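Local coordinates for manganese-containing pseudocatalase (PDB 2V8T), which probably breaks down hydrogen peroxide to water and oxygen, as manganese catalases do, at a pair of manganese ions held within each subunit, at residues Q18-A24 / V110-F116; Q27-G32 / S123-A128. The contacts are given in a common frame with arbitrary orientation. Residue numbers count along the deposited sequence, not the author numbering.

Contact 1 (Q18-A24 / V110-F116); sequences QDPNAAA and VRNAAHF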
ATOM      1  N   GLN A  18      30.056 -11.845   1.190  1.00  9.82           N
ATOM      2  CA  GLN A  18      28.719 -11.317   1.200  1.00  8.90           C
ATOM      3  C   GLN A  18      28.514 -10.407   2.418  1.00  8.13           C
ATOM      4  O   GLN A  18      29.009 -10.680   3.512  1.00  9.47           O
ATOM      5  CB  GLN A  18      27.612 -12.413   1.322  0.70  9.97           C
ATOM      6  CG  GLN A  18      27.514 -13.224   0.106  0.70  8.90           C
ATOM      7  CD  GLN A  18      26.826 -14.571   0.352  0.70  9.73           C
ATOM      8  OE1 GLN A  18      27.367 -15.402   1.109  0.70 11.21           O
ATOM      9  NE2 GLN A  18      25.656 -14.778  -0.204  0.70  9.88           N
ATOM     10  N   ASP A  19      27.691  -9.368   2.212  1.00  7.82           N
ATOM     11  CA  ASP A  19      27.331  -8.438   3.285  1.00  7.91           C
ATOM     12  C   ASP A  19      25.860  -8.101   3.121  1.00  7.27           C
ATOM     13  O   ASP A  19      25.483  -7.072   2.519  1.00  7.74           O
ATOM     14  CB  ASP A  19      28.205  -7.206   3.284  1.00  8.50           C
ATOM     15  CG  ASP A  19      27.982  -6.345   4.546  1.00  9.14           C
ATOM     16  OD1 ASP A  19      26.924  -6.453   5.201  1.00  9.51           O
ATOM     17  OD2 ASP A  19      28.914  -5.535   4.819  1.00 10.77           O
ATOM     18  N   PRO A  20      24.970  -8.966   3.642  1.00  7.21           N
ATOM     19  CA  PRO A  20      23.540  -8.768   3.457  1.00  7.03           C
ATOM     20  C   PRO A  20      23.047  -7.424   3.957  1.00  6.68           C
ATOM     21  O   PRO A  20      22.275  -6.749   3.278  1.00  6.80           O
ATOM     22  CB  PRO A  20      22.912  -9.958   4.221  1.00  7.45           C
ATOM     23  CG  PRO A  20      23.975 -11.054   4.092  1.00  8.38           C
ATOM     24  CD  PRO A  20      25.282 -10.283   4.258  1.00  7.61           C
ATOM     25  N   ASN A  21      23.428  -7.037   5.186  1.00  6.68           N
ATOM     26  CA  ASN A  21      22.894  -5.798   5.717  1.00  6.63           C
ATOM     27  C   ASN A  21      23.412  -4.563   4.960  1.00  6.74           C
ATOM     28  O   ASN A  21      22.696  -3.560   4.842  1.00  7.19           O
ATOM     29  CB  ASN A  21      23.106  -5.673   7.215  1.00  7.04           C
ATOM     30  CG  ASN A  21      22.220  -6.616   8.013  1.00  7.12           C
ATOM     31  OD1 ASN A  21      21.279  -7.232   7.469  1.00  7.85           O
ATOM     32  ND2 ASN A  21      22.466  -6.682   9.314  1.00  8.57           N
ATOM     33  N   ALA A  22      24.643  -4.616   4.425  1.00  6.95           N
ATOM     34  CA  ALA A  22      25.076  -3.536   3.528  1.00  6.98           C
ATOM     35  C   ALA A  22      24.155  -3.465   2.303  1.00  6.67           C
ATOM     36  O   ALA A  22      23.736  -2.376   1.898  1.00  7.19           O
ATOM     37  CB  ALA A  22      26.505  -3.714   3.104  1.00  7.86           C
ATOM     38  N   ALA A  23      23.857  -4.621   1.707  1.00  6.73           N
ATOM     39  CA  ALA A  23      22.950  -4.651   0.561  1.00  6.64           C
ATOM     40  C   ALA A  23      21.589  -4.032   0.921  1.00  6.48           C
ATOM     41  O   ALA A  23      20.983  -3.310   0.135  1.00  6.83           O
ATOM     42  CB  ALA A  23      22.783  -6.072   0.065  1.00  7.31           C
ATOM     43  N   ALA A  24      21.073  -4.384   2.116  1.00  6.63           N
ATOM     44  CA  ALA A  24      19.770  -3.877   2.556  1.00  6.88           C
ATOM     45  C   ALA A  24      19.775  -2.374   2.684  1.00  6.76           C
ATOM     46  O   ALA A  24      18.768  -1.726   2.386  1.00  8.92           O
ATOM     47  CB  ALA A  24      19.372  -4.538   3.876  1.00  7.58           C
ATOM     48  N   VAL A 110      19.302 -11.760   9.086  1.00  7.35           N
ATOM     49  CA  VAL A 110      19.637 -10.491   8.445  1.00  7.73           C
ATOM     50  C   VAL A 110      18.408  -9.593   8.413  1.00  7.15           C
ATOM     51  O   VAL A 110      17.283 -10.038   8.609  1.00  8.20           O
ATOM     52  CB  VAL A 110      20.207 -10.723   7.021  1.00  9.02           C
ATOM     53  CG1 VAL A 110      21.472 -11.577   7.090  1.00 10.97           C
ATOM     54  CG2 VAL A 110      19.166 -11.248   6.047  1.00 10.29           C
ATOM     55  N   ARG A 111      18.617  -8.308   8.125  1.00  7.03           N
ATOM     56  CA  ARG A 111      17.478  -7.384   8.051  1.00  6.97           C
ATOM     57  C   ARG A 111      16.509  -7.786   6.936  1.00  6.66           C
ATOM     58  O   ARG A 111      15.285  -7.829   7.149  1.00  7.53           O
ATOM     59  CB  ARG A 111      17.930  -5.956   7.840  1.00  6.96           C
ATOM     60  CG  ARG A 111      18.682  -5.353   9.033  1.00  6.85           C
ATOM     61  CD  ARG A 111      19.066  -3.902   8.781  1.00  7.17           C
ATOM     62  NE  ARG A 111      17.890  -3.025   8.763  1.00  6.86           N
ATOM     63  CZ  ARG A 111      17.332  -2.480   7.693  1.00  6.92           C
ATOM     64  NH1 ARG A 111      17.938  -2.439   6.525  1.00  7.38           N
ATOM     65  NH2 ARG A 111      16.120  -1.929   7.841  1.00  7.71           N
ATOM     66  N   ASN A 112      17.057  -8.037   5.751  1.00  6.91           N
ATOM     67  CA  ASN A 112      16.259  -8.244   4.545  1.00  6.74           C
ATOM     68  C   ASN A 112      16.327  -9.713   4.129  1.00  6.86           C
ATOM     69  O   ASN A 112      17.225 -10.153   3.413  1.00  7.65           O
ATOM     70  CB  ASN A 112      16.706  -7.311   3.417  1.00  7.04           C
ATOM     71  CG  ASN A 112      15.833  -7.414   2.205  1.00  7.28           C
ATOM     72  OD1 ASN A 112      15.234  -8.465   1.936  1.00  7.75           O
ATOM     73  ND2 ASN A 112      15.759  -6.343   1.407  1.00  8.30           N
ATOM     74  N   ALA A 113      15.380 -10.497   4.635  1.00  6.83           N
ATOM     75  CA  ALA A 113      15.285 -11.897   4.260  1.00  7.52           C
ATOM     76  C   ALA A 113      14.742 -12.047   2.826  1.00  6.83           C
ATOM     77  O   ALA A 113      14.984 -13.092   2.204  1.00  7.61           O
ATOM     78  CB  ALA A 113      14.390 -12.659   5.270  1.00 10.01           C
ATOM     79  N   ALA A 114      13.993 -11.081   2.328  1.00  7.04           N
ATOM     80  CA  ALA A 114      13.436 -11.157   0.984  1.00  7.10           C
ATOM     81  C   ALA A 114      14.522 -11.327  -0.075  1.00  6.41           C
ATOM     82  O   ALA A 114      14.289 -12.011  -1.070  1.00  6.76           O
ATOM     83  CB  ALA A 114      12.572  -9.950   0.680  1.00  8.21           C
ATOM     84  N   HIS A 115      15.697 -10.716   0.126  1.00  6.37           N
ATOM     85  CA  HIS A 115      16.814 -10.903  -0.792  1.00  6.21           C
ATOM     86  C   HIS A 115      17.123 -12.360  -1.070  1.00  6.28           C
ATOM     87  O   HIS A 115      17.658 -12.679  -2.124  1.00  7.27           O
ATOM     88  CB  HIS A 115      18.081 -10.249  -0.207  1.00  6.48           C
ATOM     89  CG  HIS A 115      18.193  -8.801  -0.445  1.00  6.30           C
ATOM     90  ND1 HIS A 115      18.929  -8.001   0.428  1.00  6.74           N
ATOM     91  CD2 HIS A 115      17.784  -8.047  -1.501  1.00  6.33           C
ATOM     92  CE1 HIS A 115      18.934  -6.792  -0.130  1.00  6.75           C
ATOM     93  NE2 HIS A 115      18.259  -6.770  -1.294  1.00  6.49           N
ATOM     94  N   PHE A 116      16.854 -13.241  -0.067  1.00  6.53           N
ATOM     95  CA  PHE A 116      17.207 -14.648  -0.120  1.00  6.85           C
ATOM     96  C   PHE A 116      16.010 -15.571  -0.360  1.00  7.02           C
ATOM     97  O   PHE A 116      16.210 -16.739  -0.651  1.00  9.08           O
ATOM     98  CB  PHE A 116      17.938 -15.039   1.168  1.00  7.43           C
ATOM     99  CG  PHE A 116      19.205 -14.281   1.337  1.00  7.68           C
ATOM    100  CD1 PHE A 116      20.360 -14.784   0.701  1.00 11.95           C
ATOM    101  CD2 PHE A 116      19.261 -13.125   2.056  1.00  9.54           C
ATOM    102  CE1 PHE A 116      21.540 -14.125   0.730  1.00 14.87           C
ATOM    103  CE2 PHE A 116      20.482 -12.394   2.085  1.00 13.58           C
ATOM    104  CZ  PHE A 116      21.595 -12.941   1.399  1.00 15.30           C
TER
HETATM  105  O   HOH W   1      19.770  -7.676   5.161  1.00  7.72           O
HETATM  106  O   HOH W   2      19.855  -9.111   2.876  1.00  8.28           O
HETATM  107  O   HOH W   3      20.847  -2.237   6.495  1.00  8.46           O
HETATM  108  O   HOH W   4      16.356  -3.599   2.109  1.00  9.30           O

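Contact 2 (Q27-G32 / S123-A128); sequences QALLGG and SLVMGA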
ATOM      1  N   GLN A  27      19.826  -0.732  -0.778  1.00  6.24           N
ATOM      2  CA  GLN A  27      18.501  -0.722  -1.387  1.00  6.23           C
ATOM      3  C   GLN A  27      17.806   0.629  -1.291  1.00  6.13           C
ATOM      4  O   GLN A  27      17.015   0.956  -2.175  1.00  6.26           O
ATOM      5  CB  GLN A  27      17.608  -1.816  -0.792  1.00  6.37           C
ATOM      6  CG  GLN A  27      17.893  -3.227  -1.273  1.00  6.57           C
ATOM      7  CD  GLN A  27      17.427  -3.611  -2.660  1.00  6.20           C
ATOM      8  OE1 GLN A  27      17.734  -4.735  -3.122  1.00  6.45           O
ATOM      9  NE2 GLN A  27      16.692  -2.759  -3.358  1.00  6.55           N
ATOM     10  N   ALA A  28      18.029   1.407  -0.218  1.00  6.34           N
ATOM     11  CA  ALA A  28      17.405   2.728  -0.172  1.00  6.62           C
ATOM     12  C   ALA A  28      17.717   3.563  -1.406  1.00  6.32           C
ATOM     13  O   ALA A  28      16.912   4.391  -1.838  1.00  7.33           O
ATOM     14  CB  ALA A  28      17.865   3.516   1.068  1.00  7.65           C
ATOM     15  N   LEU A  29      18.918   3.368  -1.940  1.00  6.37           N
ATOM     16  CA  LEU A  29      19.428   4.123  -3.072  1.00  6.66           C
ATOM     17  C   LEU A  29      18.931   3.580  -4.408  1.00  6.81           C
ATOM     18  O   LEU A  29      19.192   4.173  -5.454  1.00  7.71           O
ATOM     19  CB  LEU A  29      20.966   4.147  -3.057  1.00  6.94           C
ATOM     20  CG  LEU A  29      21.577   4.545  -1.702  1.00  7.19           C
ATOM     21  CD1 LEU A  29      23.094   4.619  -1.848  1.00  8.28           C
ATOM     22  CD2 LEU A  29      20.997   5.856  -1.178  1.00  8.55           C
ATOM     23  N   LEU A  30      18.211   2.440  -4.367  1.00  7.20           N
ATOM     24  CA  LEU A  30      17.653   1.825  -5.562  1.00  7.62           C
ATOM     25  C   LEU A  30      16.132   2.084  -5.600  1.00  7.29           C
ATOM     26  O   LEU A  30      15.622   2.787  -6.451  1.00  8.16           O
ATOM     27  CB  LEU A  30      17.994   0.351  -5.637  1.00  7.74           C
ATOM     28  CG  LEU A  30      17.499  -0.373  -6.885  1.00  7.97           C
ATOM     29  CD1 LEU A  30      17.895   0.354  -8.192  1.00  9.46           C
ATOM     30  CD2 LEU A  30      18.036  -1.805  -6.881  1.00  9.82           C
ATOM     31  N   GLY A  31      15.393   1.478  -4.635  1.00  7.24           N
ATOM     32  CA  GLY A  31      13.942   1.479  -4.647  1.00  7.48           C
ATOM     33  C   GLY A  31      13.283   2.298  -3.559  1.00  7.85           C
ATOM     34  O   GLY A  31      12.049   2.250  -3.470  1.00  8.62           O
ATOM     35  N   GLY A  32      14.035   3.016  -2.728  1.00  7.95           N
ATOM     36  CA  GLY A  32      13.440   3.931  -1.792  1.00  8.44           C
ATOM     37  C   GLY A  32      12.898   5.177  -2.435  1.00  7.76           C
ATOM     38  O   GLY A  32      13.090   5.429  -3.622  1.00  8.08           O
ATOM     39  N   SER A 123      19.160  -8.261  -6.068  1.00  6.58           N
ATOM     40  CA  SER A 123      18.452  -7.017  -5.848  1.00  6.39           C
ATOM     41  C   SER A 123      16.964  -7.162  -6.103  1.00  6.48           C
ATOM     42  O   SER A 123      16.504  -8.003  -6.888  1.00  6.89           O
ATOM     43  CB  SER A 123      19.010  -5.907  -6.763  1.00  6.82           C
ATOM     44  OG  SER A 123      18.587  -5.997  -8.104  1.00  7.41           O
ATOM     45  N   LEU A 124      16.198  -6.304  -5.399  1.00  6.42           N
ATOM     46  CA  LEU A 124      14.757  -6.236  -5.505  1.00  6.40           C
ATOM     47  C   LEU A 124      14.338  -4.780  -5.667  1.00  6.18           C
ATOM     48  O   LEU A 124      15.122  -3.860  -5.446  1.00  6.89           O
ATOM     49  CB  LEU A 124      14.079  -6.880  -4.271  1.00  6.90           C
ATOM     50  CG  LEU A 124      14.407  -8.375  -4.082  1.00  7.13           C
ATOM     51  CD1 LEU A 124      13.927  -8.815  -2.701  1.00  8.22           C
ATOM     52  CD2 LEU A 124      13.794  -9.245  -5.167  1.00  8.36           C
ATOM     53  N   VAL A 125      13.086  -4.547  -6.061  1.00  6.56           N
ATOM     54  CA  VAL A 125      12.627  -3.180  -6.410  1.00  6.81           C
ATOM     55  C   VAL A 125      11.997  -2.518  -5.162  1.00  6.64           C
ATOM     56  O   VAL A 125      10.780  -2.348  -5.049  1.00  7.27           O
ATOM     57  CB  VAL A 125      11.677  -3.212  -7.610  1.00  7.98           C
ATOM     58  CG1 VAL A 125      11.493  -1.774  -8.122  1.00  9.31           C
ATOM     59  CG2 VAL A 125      12.217  -4.089  -8.728  1.00  9.81           C
ATOM     60  N   MET A 126      12.864  -2.214  -4.202  1.00  6.81           N
ATOM     61  CA  MET A 126      12.448  -1.872  -2.858  1.00  6.95           C
ATOM     62  C   MET A 126      13.525  -1.011  -2.191  1.00  6.29           C
ATOM     63  O   MET A 126      14.654  -0.879  -2.678  1.00  6.61           O
ATOM     64  CB  MET A 126      12.160  -3.105  -1.994  1.00  7.40           C
ATOM     65  CG  MET A 126      13.397  -3.955  -1.796  1.00  7.99           C
ATOM     66  SD  MET A 126      13.160  -5.386  -0.689  1.00  8.55           S
ATOM     67  CE  MET A 126      11.675  -6.152  -1.257  1.00  9.88           C
ATOM     68  N   GLY A 127      13.152  -0.447  -1.052  1.00  6.55           N
ATOM     69  CA  GLY A 127      14.074   0.345  -0.234  1.00  6.60           C
ATOM     70  C   GLY A 127      14.638  -0.424   0.947  1.00  6.58           C
ATOM     71  O   GLY A 127      14.607  -1.651   1.017  1.00  7.18           O
ATOM     72  N   ALA A 128      15.212   0.335   1.870  1.00  7.13           N
ATOM     73  CA  ALA A 128      15.954  -0.197   3.002  1.00  7.23           C
ATOM     74  C   ALA A 128      15.078  -0.799   4.095  1.00  6.91           C
ATOM     75  O   ALA A 128      15.638  -1.432   5.008  1.00  8.01           O
ATOM     76  CB  ALA A 128      16.861   0.888   3.626  1.00  9.09           C
TER

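Contact 1 (Q18-A24 / V110-F116)
The first turn of helix 20-26, N-capped by D19 (OD1 accepts from A22 N at 3.0 Å), packs on the loop that leads into helix 114-117. V110 opens the interface with an apolar touch, its CG1 3.6 Å from P20 CB. R111 makes the one direct hydrogen bond between the segments, its N donating to N21 OD1 (2.9 Å, nearly linear). The R111 side chain runs on beside A24, NH1 lying 3.7 Å from A24 CB, and water 3 bridges R111 NH1 to N21 O; R111 NH2 is hydrogen-bonded to R111 O of the third subunit. N112 sets its CB 3.9 Å from A24 CB, while its OD1 caps the next turn by accepting from H115 N (2.9 Å). Water 1 joins N112 N to N21 OD1, and water 4 joins N112 ND2 to A24 O. H115 places CE1 3.9 Å from A23 CB, and its NE2 is hydrogen-bonded to Q27 OE1. F116 closes the segment, its ring edge meeting P20 CB (4.0 Å from CE2). The chemistry thus combines packing on P20, A23 and A24 with one direct hydrogen bond and three bridging waters, in a junction that itself takes part in interfaces with two neighbouring subunits.

Contact 2 (Q27-G32 / S123-A128)
In this manganese catalase of the ferritin clan, the buried Q27 side chain joins helix 28-31, just ahead of the manganese ligand E36, to an irregular loop between helices 114-117 and 144-166. The carboxamide of Q27 reads the loop backbone: OE1 accepts from L124 N (3.2 Å), while NE2 donates to L124 O (2.8 Å) and to M126 O (2.9 Å). The inverse gamma turn centred on V125 lies between the two carbonyls, consistent with both facing NE2. Beyond it the backbones are in van der Waals contact, with CA atoms 4.1 Å apart for G31 and M126 and 4.0 Å for G32 and G127; a CB on G31 would clash with M126 N. L30 CD2 packs 3.8 Å from L124 O, and the L30 side chain lies about 5 Å from that of E36. S123 OG turns to N49 of the fourth subunit. A28 CB meets A128 CB at 3.8 Å, and G127 CA makes a CA-H...O contact with Q27 O at 3.6 Å.

Overall arrangement
The two contacts are successive parts of one pairing: helices 20-26 and 28-31, consecutive in the chain, each meet part of the 110-128 region. Contact 2 is wholly buried, about 11 Å from the chain centre and near the manganese site; contact 1, about 19 Å out, is only partly buried and away from that site. Contact 1 combines one direct hydrogen bond and bridging waters with packing around P20 and A24, whereas contact 2 uses direct hydrogen bonds from the Q27 carboxamide to backbone and close glycine backbones. Their centres are 11 Å apart, and probable hydrogen bonds join them: H115 NE2 to Q27 OE1 (2.8 Å) and R111 NH2 to A128 O (2.9 Å). Both touch the third subunit.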